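Local structure of WbbZ protein (Klebsiella pneumoniae subsp. pneumoniae NTUH-K2044, 6X1L) at residues 188-193 with 225-230; 250-255 with 266-271. The protein is functionally uncharacterised but belongs to the polysaccharide pyruvyl transferase family, so it may transfer pyruvyl groups to sugars of a surface polysaccharide. All coordinates share one frame; numbering follows the deposited sequence.

Contact 1 (188-193 with 225-230)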
ATOM      1  N   ASN A 188      -5.168  16.977   0.464  1.00 66.84           N
ATOM      2  CA  ASN A 188      -5.517  15.907   1.389  1.00 59.77           C
ATOM      3  C   ASN A 188      -5.078  14.556   0.839  1.00 56.41           C
ATOM      4  O   ASN A 188      -5.332  14.238  -0.327  1.00 60.21           O
ATOM      5  CB  ASN A 188      -7.020  15.882   1.664  1.00 59.32           C
ATOM      6  CG  ASN A 188      -7.379  14.959   2.822  1.00 59.13           C
ATOM      7  OD1 ASN A 188      -6.697  14.944   3.848  1.00 55.53           O
ATOM      8  ND2 ASN A 188      -8.439  14.175   2.654  1.00 54.10           N
ATOM      9  N   HIS A 189      -4.430  13.764   1.689  1.00 52.49           N
ATOM     10  CA  HIS A 189      -4.021  12.399   1.365  1.00 49.36           C
ATOM     11  C   HIS A 189      -4.575  11.484   2.455  1.00 49.81           C
ATOM     12  O   HIS A 189      -3.973  11.356   3.525  1.00 45.43           O
ATOM     13  CB  HIS A 189      -2.502  12.283   1.274  1.00 53.52           C
ATOM     14  CG  HIS A 189      -1.885  13.173   0.238  1.00 54.37           C
ATOM     15  ND1 HIS A 189      -1.731  14.531   0.417  1.00 61.51           N
ATOM     16  CD2 HIS A 189      -1.374  12.895  -0.984  1.00 56.69           C
ATOM     17  CE1 HIS A 189      -1.156  15.052  -0.652  1.00 59.00           C
ATOM     18  NE2 HIS A 189      -0.929  14.081  -1.518  1.00 58.43           N
ATOM     19  N   ASP A 190      -5.718  10.850   2.192  1.00 46.25           N
ATOM     20  CA  ASP A 190      -6.320   9.922   3.154  1.00 47.83           C
ATOM     21  C   ASP A 190      -5.638   8.562   3.014  1.00 46.27           C
ATOM     22  O   ASP A 190      -6.179   7.603   2.458  1.00 45.42           O
ATOM     23  CB  ASP A 190      -7.822   9.819   2.941  1.00 48.11           C
ATOM     24  CG  ASP A 190      -8.537   9.189   4.129  1.00 52.70           C
ATOM     25  OD1 ASP A 190      -7.881   8.960   5.166  1.00 46.40           O
ATOM     26  OD2 ASP A 190      -9.752   8.926   4.027  1.00 55.58           O
ATOM     27  N   ILE A 191      -4.409   8.494   3.531  1.00 41.78           N
ATOM     28  CA  ILE A 191      -3.586   7.300   3.365  1.00 47.16           C
ATOM     29  C   ILE A 191      -4.138   6.099   4.114  1.00 49.20           C
ATOM     30  O   ILE A 191      -3.709   4.967   3.855  1.00 45.65           O
ATOM     31  CB  ILE A 191      -2.139   7.589   3.812  1.00 46.34           C
ATOM     32  CG1 ILE A 191      -2.115   8.048   5.272  1.00 47.04           C
ATOM     33  CG2 ILE A 191      -1.509   8.648   2.896  1.00 41.97           C
ATOM     34  CD1 ILE A 191      -0.722   8.183   5.855  1.00 45.72           C
ATOM     35  N   SER A 192      -5.080   6.313   5.037  1.00 44.41           N
ATOM     36  CA  SER A 192      -5.751   5.188   5.678  1.00 45.55           C
ATOM     37  C   SER A 192      -6.610   4.410   4.690  1.00 45.68           C
ATOM     38  O   SER A 192      -6.728   3.187   4.806  1.00 55.36           O
ATOM     39  CB  SER A 192      -6.611   5.681   6.845  1.00 46.56           C
ATOM     40  OG  SER A 192      -5.823   6.360   7.803  1.00 50.97           O
ATOM     41  N   LEU A 193      -7.205   5.090   3.709  1.00 46.71           N
ATOM     42  CA  LEU A 193      -8.113   4.454   2.766  1.00 50.43           C
ATOM     43  C   LEU A 193      -7.397   3.844   1.564  1.00 57.31           C
ATOM     44  O   LEU A 193      -8.020   3.665   0.513  1.00 59.44           O
ATOM     45  CB  LEU A 193      -9.170   5.453   2.289  1.00 61.23           C
ATOM     46  CG  LEU A 193     -10.332   5.737   3.239  1.00 75.20           C
ATOM     47  CD1 LEU A 193     -11.412   6.536   2.525  1.00 78.78           C
ATOM     48  CD2 LEU A 193     -10.900   4.442   3.809  1.00 77.07           C
ATOM     49  N   THR A 225      -4.292  15.487  11.060  1.00 45.71           N
ATOM     50  CA  THR A 225      -5.118  14.322  10.771  1.00 48.80           C
ATOM     51  C   THR A 225      -6.244  14.175  11.785  1.00 57.15           C
ATOM     52  O   THR A 225      -6.153  14.658  12.918  1.00 58.31           O
ATOM     53  CB  THR A 225      -4.273  13.041  10.742  1.00 45.90           C
ATOM     54  OG1 THR A 225      -5.091  11.933  10.351  1.00 54.59           O
ATOM     55  CG2 THR A 225      -3.660  12.757  12.109  1.00 47.91           C
ATOM     56  N   ASP A 226      -7.318  13.514  11.341  1.00 54.62           N
ATOM     57  CA  ASP A 226      -8.365  12.971  12.199  1.00 51.90           C
ATOM     58  C   ASP A 226      -8.393  11.447  12.135  1.00 52.81           C
ATOM     59  O   ASP A 226      -9.412  10.827  12.464  1.00 56.43           O
ATOM     60  CB  ASP A 226      -9.732  13.550  11.822  1.00 55.30           C
ATOM     61  CG  ASP A 226     -10.184  13.151  10.412  1.00 58.16           C
ATOM     62  OD1 ASP A 226      -9.455  12.419   9.717  1.00 52.14           O
ATOM     63  OD2 ASP A 226     -11.284  13.573   9.995  1.00 61.59           O
ATOM     64  N   ARG A 227      -7.298  10.842  11.679  1.00 46.66           N
ATOM     65  CA  ARG A 227      -7.166   9.399  11.538  1.00 43.95           C
ATOM     66  C   ARG A 227      -6.259   8.892  12.649  1.00 52.27           C
ATOM     67  O   ARG A 227      -5.079   9.255  12.699  1.00 49.33           O
ATOM     68  CB  ARG A 227      -6.584   9.039  10.169  1.00 47.62           C
ATOM     69  CG  ARG A 227      -7.506   9.296   8.995  1.00 47.42           C
ATOM     70  CD  ARG A 227      -8.653   8.301   8.977  1.00 51.85           C
ATOM     71  NE  ARG A 227      -9.250   8.184   7.649  1.00 58.24           N
ATOM     72  CZ  ARG A 227     -10.306   7.424   7.376  1.00 61.79           C
ATOM     73  NH1 ARG A 227     -10.885   6.717   8.342  1.00 52.96           N
ATOM     74  NH2 ARG A 227     -10.787   7.373   6.139  1.00 51.07           N
ATOM     75  N   LEU A 228      -6.808   8.042  13.519  1.00 51.38           N
ATOM     76  CA  LEU A 228      -6.111   7.656  14.745  1.00 52.59           C
ATOM     77  C   LEU A 228      -4.710   7.130  14.456  1.00 49.61           C
ATOM     78  O   LEU A 228      -3.725   7.604  15.034  1.00 50.63           O
ATOM     79  CB  LEU A 228      -6.927   6.605  15.497  1.00 45.71           C
ATOM     80  CG  LEU A 228      -6.284   6.090  16.783  1.00 50.78           C
ATOM     81  CD1 LEU A 228      -6.033   7.241  17.745  1.00 49.38           C
ATOM     82  CD2 LEU A 228      -7.174   5.036  17.423  1.00 51.56           C
ATOM     83  N   HIS A 229      -4.597   6.155  13.562  1.00 42.14           N
ATOM     84  CA  HIS A 229      -3.307   5.503  13.404  1.00 50.89           C
ATOM     85  C   HIS A 229      -2.347   6.281  12.519  1.00 48.36           C
ATOM     86  O   HIS A 229      -1.141   6.031  12.587  1.00 53.74           O
ATOM     87  CB  HIS A 229      -3.514   4.075  12.910  1.00 49.86           C
ATOM     88  CG  HIS A 229      -4.030   3.173  13.985  1.00 55.75           C
ATOM     89  ND1 HIS A 229      -5.375   3.033  14.254  1.00 59.58           N
ATOM     90  CD2 HIS A 229      -3.380   2.430  14.911  1.00 59.84           C
ATOM     91  CE1 HIS A 229      -5.532   2.212  15.277  1.00 66.37           C
ATOM     92  NE2 HIS A 229      -4.337   1.835  15.697  1.00 59.56           N
ATOM     93  N   VAL A 230      -2.833   7.239  11.733  1.00 48.33           N
ATOM     94  CA  VAL A 230      -1.936   8.256  11.195  1.00 49.17           C
ATOM     95  C   VAL A 230      -1.330   9.067  12.333  1.00 50.73           C
ATOM     96  O   VAL A 230      -0.113   9.285  12.390  1.00 51.24           O
ATOM     97  CB  VAL A 230      -2.677   9.159  10.194  1.00 48.74           C
ATOM     98  CG1 VAL A 230      -1.778  10.316   9.765  1.00 48.22           C
ATOM     99  CG2 VAL A 230      -3.136   8.354   8.987  1.00 44.90           C
TER
HETATM  100  O   HOH W   1      -6.122   5.329  10.543  1.00 44.77           O

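Contact 2 (250-255 with 266-271)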
ATOM      1  N   LYS A 250     -13.796   8.616  19.911  1.00 56.68           N
ATOM      2  CA  LYS A 250     -12.850   7.578  19.514  1.00 60.91           C
ATOM      3  C   LYS A 250     -11.420   8.107  19.512  1.00 62.46           C
ATOM      4  O   LYS A 250     -10.528   7.514  20.130  1.00 63.55           O
ATOM      5  CB  LYS A 250     -13.225   7.028  18.137  1.00 74.11           C
ATOM      6  CG  LYS A 250     -14.440   6.106  18.142  1.00 82.92           C
ATOM      7  CD  LYS A 250     -15.256   6.249  16.861  1.00 85.81           C
ATOM      8  CE  LYS A 250     -14.398   6.095  15.618  1.00 89.29           C
ATOM      9  NZ  LYS A 250     -15.154   6.447  14.379  1.00 92.65           N
ATOM     10  N   ASN A 251     -11.180   9.217  18.812  1.00 59.25           N
ATOM     11  CA  ASN A 251      -9.841   9.797  18.795  1.00 53.72           C
ATOM     12  C   ASN A 251      -9.475  10.388  20.154  1.00 55.75           C
ATOM     13  O   ASN A 251      -8.380  10.135  20.673  1.00 53.05           O
ATOM     14  CB  ASN A 251      -9.745  10.864  17.702  1.00 49.51           C
ATOM     15  CG  ASN A 251      -9.776  10.273  16.302  1.00 48.51           C
ATOM     16  OD1 ASN A 251      -9.684   9.058  16.128  1.00 46.75           O
ATOM     17  ND2 ASN A 251      -9.889  11.136  15.295  1.00 51.36           N
ATOM     18  N   GLU A 252     -10.379  11.170  20.748  1.00 58.27           N
ATOM     19  CA  GLU A 252     -10.048  11.893  21.973  1.00 64.03           C
ATOM     20  C   GLU A 252      -9.675  10.944  23.110  1.00 64.08           C
ATOM     21  O   GLU A 252      -8.760  11.234  23.891  1.00 56.44           O
ATOM     22  CB  GLU A 252     -11.216  12.792  22.384  1.00 59.42           C
ATOM     23  CG  GLU A 252     -10.904  13.703  23.569  1.00 71.04           C
ATOM     24  CD  GLU A 252     -12.052  14.634  23.926  1.00 78.63           C
ATOM     25  OE1 GLU A 252     -13.020  14.715  23.142  1.00 81.33           O
ATOM     26  OE2 GLU A 252     -11.986  15.282  24.993  1.00 87.65           O
ATOM     27  N   ALA A 253     -10.362   9.802  23.216  1.00 60.85           N
ATOM     28  CA  ALA A 253     -10.098   8.892  24.328  1.00 58.92           C
ATOM     29  C   ALA A 253      -8.730   8.232  24.201  1.00 56.28           C
ATOM     30  O   ALA A 253      -8.033   8.041  25.204  1.00 51.85           O
ATOM     31  CB  ALA A 253     -11.199   7.836  24.424  1.00 62.16           C
ATOM     32  N   VAL A 254      -8.325   7.865  22.984  1.00 56.99           N
ATOM     33  CA  VAL A 254      -6.999   7.279  22.815  1.00 55.39           C
ATOM     34  C   VAL A 254      -5.923   8.332  23.058  1.00 59.11           C
ATOM     35  O   VAL A 254      -4.864   8.039  23.629  1.00 57.19           O
ATOM     36  CB  VAL A 254      -6.865   6.630  21.423  1.00 52.35           C
ATOM     37  CG1 VAL A 254      -5.447   6.125  21.202  1.00 48.56           C
ATOM     38  CG2 VAL A 254      -7.859   5.484  21.269  1.00 47.19           C
ATOM     39  N   TYR A 255      -6.182   9.576  22.645  1.00 57.16           N
ATOM     40  CA  TYR A 255      -5.224  10.652  22.871  1.00 60.36           C
ATOM     41  C   TYR A 255      -4.987  10.877  24.358  1.00 62.36           C
ATOM     42  O   TYR A 255      -3.841  11.002  24.805  1.00 63.13           O
ATOM     43  CB  TYR A 255      -5.712  11.946  22.215  1.00 59.40           C
ATOM     44  CG  TYR A 255      -4.879  13.146  22.607  1.00 66.22           C
ATOM     45  CD1 TYR A 255      -3.691  13.437  21.943  1.00 69.14           C
ATOM     46  CD2 TYR A 255      -5.268  13.979  23.647  1.00 62.29           C
ATOM     47  CE1 TYR A 255      -2.920  14.530  22.304  1.00 72.94           C
ATOM     48  CE2 TYR A 255      -4.504  15.070  24.015  1.00 72.70           C
ATOM     49  CZ  TYR A 255      -3.331  15.342  23.339  1.00 71.05           C
ATOM     50  OH  TYR A 255      -2.567  16.429  23.698  1.00 77.67           O
ATOM     51  N   THR A 266       2.608  16.047  19.938  1.00 62.85           N
ATOM     52  CA  THR A 266       1.278  15.740  19.429  1.00 58.22           C
ATOM     53  C   THR A 266       0.254  16.438  20.313  1.00 69.79           C
ATOM     54  O   THR A 266       0.212  16.198  21.525  1.00 70.42           O
ATOM     55  CB  THR A 266       1.019  14.232  19.422  1.00 59.75           C
ATOM     56  OG1 THR A 266       1.990  13.572  18.605  1.00 64.65           O
ATOM     57  CG2 THR A 266      -0.374  13.933  18.886  1.00 64.16           C
ATOM     58  N   CYS A 267      -0.568  17.297  19.715  1.00 69.42           N
ATOM     59  CA  CYS A 267      -1.622  17.974  20.453  1.00 72.92           C
ATOM     60  C   CYS A 267      -2.970  17.718  19.792  1.00 74.04           C
ATOM     61  O   CYS A 267      -3.054  17.451  18.589  1.00 74.16           O
ATOM     62  CB  CYS A 267      -1.364  19.483  20.558  1.00 82.91           C
ATOM     63  SG  CYS A 267      -1.641  20.410  19.043  1.00 89.43           S
ATOM     64  N   PHE A 268      -4.022  17.801  20.601  1.00 68.63           N
ATOM     65  CA  PHE A 268      -5.387  17.496  20.189  1.00 68.81           C
ATOM     66  C   PHE A 268      -6.160  18.801  20.066  1.00 68.82           C
ATOM     67  O   PHE A 268      -6.248  19.568  21.034  1.00 66.97           O
ATOM     68  CB  PHE A 268      -6.052  16.563  21.203  1.00 70.73           C
ATOM     69  CG  PHE A 268      -7.343  15.957  20.728  1.00 63.42           C
ATOM     70  CD1 PHE A 268      -7.338  14.869  19.870  1.00 62.29           C
ATOM     71  CD2 PHE A 268      -8.558  16.461  21.160  1.00 68.69           C
ATOM     72  CE1 PHE A 268      -8.526  14.303  19.441  1.00 59.57           C
ATOM     73  CE2 PHE A 268      -9.748  15.899  20.737  1.00 64.88           C
ATOM     74  CZ  PHE A 268      -9.731  14.818  19.874  1.00 60.07           C
ATOM     75  N   ILE A 269      -6.725  19.046  18.887  1.00 63.91           N
ATOM     76  CA  ILE A 269      -7.435  20.286  18.589  1.00 75.01           C
ATOM     77  C   ILE A 269      -8.923  20.032  18.793  1.00 73.16           C
ATOM     78  O   ILE A 269      -9.562  19.341  17.994  1.00 72.11           O
ATOM     79  CB  ILE A 269      -7.142  20.787  17.167  1.00 76.33           C
ATOM     80  CG1 ILE A 269      -5.722  21.353  17.072  1.00 72.86           C
ATOM     81  CG2 ILE A 269      -8.153  21.846  16.752  1.00 81.28           C
ATOM     82  CD1 ILE A 269      -4.646  20.309  16.885  1.00 63.94           C
ATOM     83  N   THR A 270      -9.476  20.599  19.868  1.00 81.99           N
ATOM     84  CA  THR A 270     -10.891  20.420  20.173  1.00 89.47           C
ATOM     85  C   THR A 270     -11.770  21.328  19.323  1.00 99.91           C
ATOM     86  O   THR A 270     -12.829  20.904  18.848  1.00102.61           O
ATOM     87  CB  THR A 270     -11.138  20.683  21.657  1.00 91.30           C
ATOM     88  OG1 THR A 270     -10.408  21.849  22.058  1.00 91.20           O
ATOM     89  CG2 THR A 270     -10.684  19.494  22.490  1.00 92.88           C
ATOM     90  N   ALA A 271     -11.351  22.575  19.128  1.00102.29           N
ATOM     91  CA  ALA A 271     -12.091  23.517  18.299  1.00106.50           C
ATOM     92  C   ALA A 271     -11.179  24.644  17.832  1.00109.95           C
ATOM     93  O   ALA A 271     -11.472  25.326  16.852  1.00113.92           O
ATOM     94  CB  ALA A 271     -13.284  24.078  19.059  1.00111.19           C
TER

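Contact 1 (188-193 with 225-230)
Asp190 and Arg227 form a salt bridge that ties the loop between strand 167-172 and helix 203-218 to the turn leading into helix 228-236. The guanidinium meets the carboxylate side-on: NE of Arg227 donates to OD1 of Asp190 at 2.9 Å, and NH2 of Arg227 gives a nearly straight bond to OD2 of Asp190 (2.8 Å, 174°). Both oxygens use their syn lone pairs, and the two flat groups lie close to coplanar, 25° apart. Asp190 OD2 also accepts from the backbone N of Thr175, so that oxygen has two donors. The arginine chain bends at chi2 (-71°), and its CG and CD both pass Ser192 OG. Ser192 CB lies over one face of the guanidinium, while Leu193 CG packs against Arg227 NH2 at 3.4 Å. Next along, Val230 CG2 approaches Ser192 OG at 3.5 Å and Ile191 CG1 at 3.9 Å, beside Met213 of helix 203-218. A water bonded to Ser192 OG also accepts a weak, long hydrogen bond from His229 N. Thr225 OG1 accepts the N-H of Arg227 at 2.8 Å, closing an ST turn. With Arg227 as N-cap, this is a strand-to-helix junction of the four-stranded parallel sheet, consistent with one alpha/beta half of a GT-B fold.

Contact 2 (250-255 with 266-271)
Tyr255 and Phe268 carry the packing of helix 250-259 on strand 266-268, the last helix and strand of a beta-alpha-beta unit that begins with strand 240-243. The segment axes run 9.9 Å apart at their closest, with 133° between their directions. The two rings are close to parallel, their planes 29° apart, but they are offset, centroids 5.3 Å apart, with little of one ring over the other. What sits over the tyrosine is the CB of Phe268: it rests above the centre of the ring, 3.5 Å from the centroid, and makes a CH-pi contact. Phe268 CG is anti to its backbone N (chi1 -168°); beyond it, CE1 and CZ of the ring meet the backbone and CB of Glu252.

There the far end of the phenyl ring meets the preceding turn. Glu252 CB comes within 3.6 Å of Phe268 CZ, and its CG packs beside CE2, the glutamate chain crossing the phenylalanine at about a right angle. Asn251 CB approaches from the ring edge, 4.0 Å from Phe268 CE1. The amide of Asn251 is engaged elsewhere, its ND2 donating to the backbone oxygens of Tyr244 and Asp226, so it is the aliphatic root of this residue that meets the ring.

At the other end, the tyrosine reaches across to the strand backbone. Tyr255 OH passes 3.7 Å from Cys267 CA, and CE1 of Tyr255 lies 4.3 Å from Thr266 CG2. The threonine hydroxyl bonds to Ser235 OG, on helix 228-236. No hydrogen bond joins the two segments; the contact is one of ring, methylene and methyl packing. In the plane of the tyrosine ring, at its edge, lies the carbonyl oxygen of Thr266, 3.5 Å from Tyr255 OH.

Overall arrangement
Contact 1 closes before contact 2 opens along the chain, and their centres lie about 14 Å apart in the part of the fold built on the four-stranded parallel sheet. That sheet runs 167-172, 220-225, 240-243, 266-268. Contact 1 lies by the end of strand 220-225, while contact 2 uses the outermost strand, 266-268. Neighbouring helices meet where Leu228 CD1 packs on Val254 CG1 at 3.7 Å, and Asp226, just before helix 228-236, is bridged to helix 250-259 by its bond with Asn251. The two contacts are thus joined side by side through helices 228-236 and 250-259 of one alpha/beta domain, which fits a GT-B-like family fold.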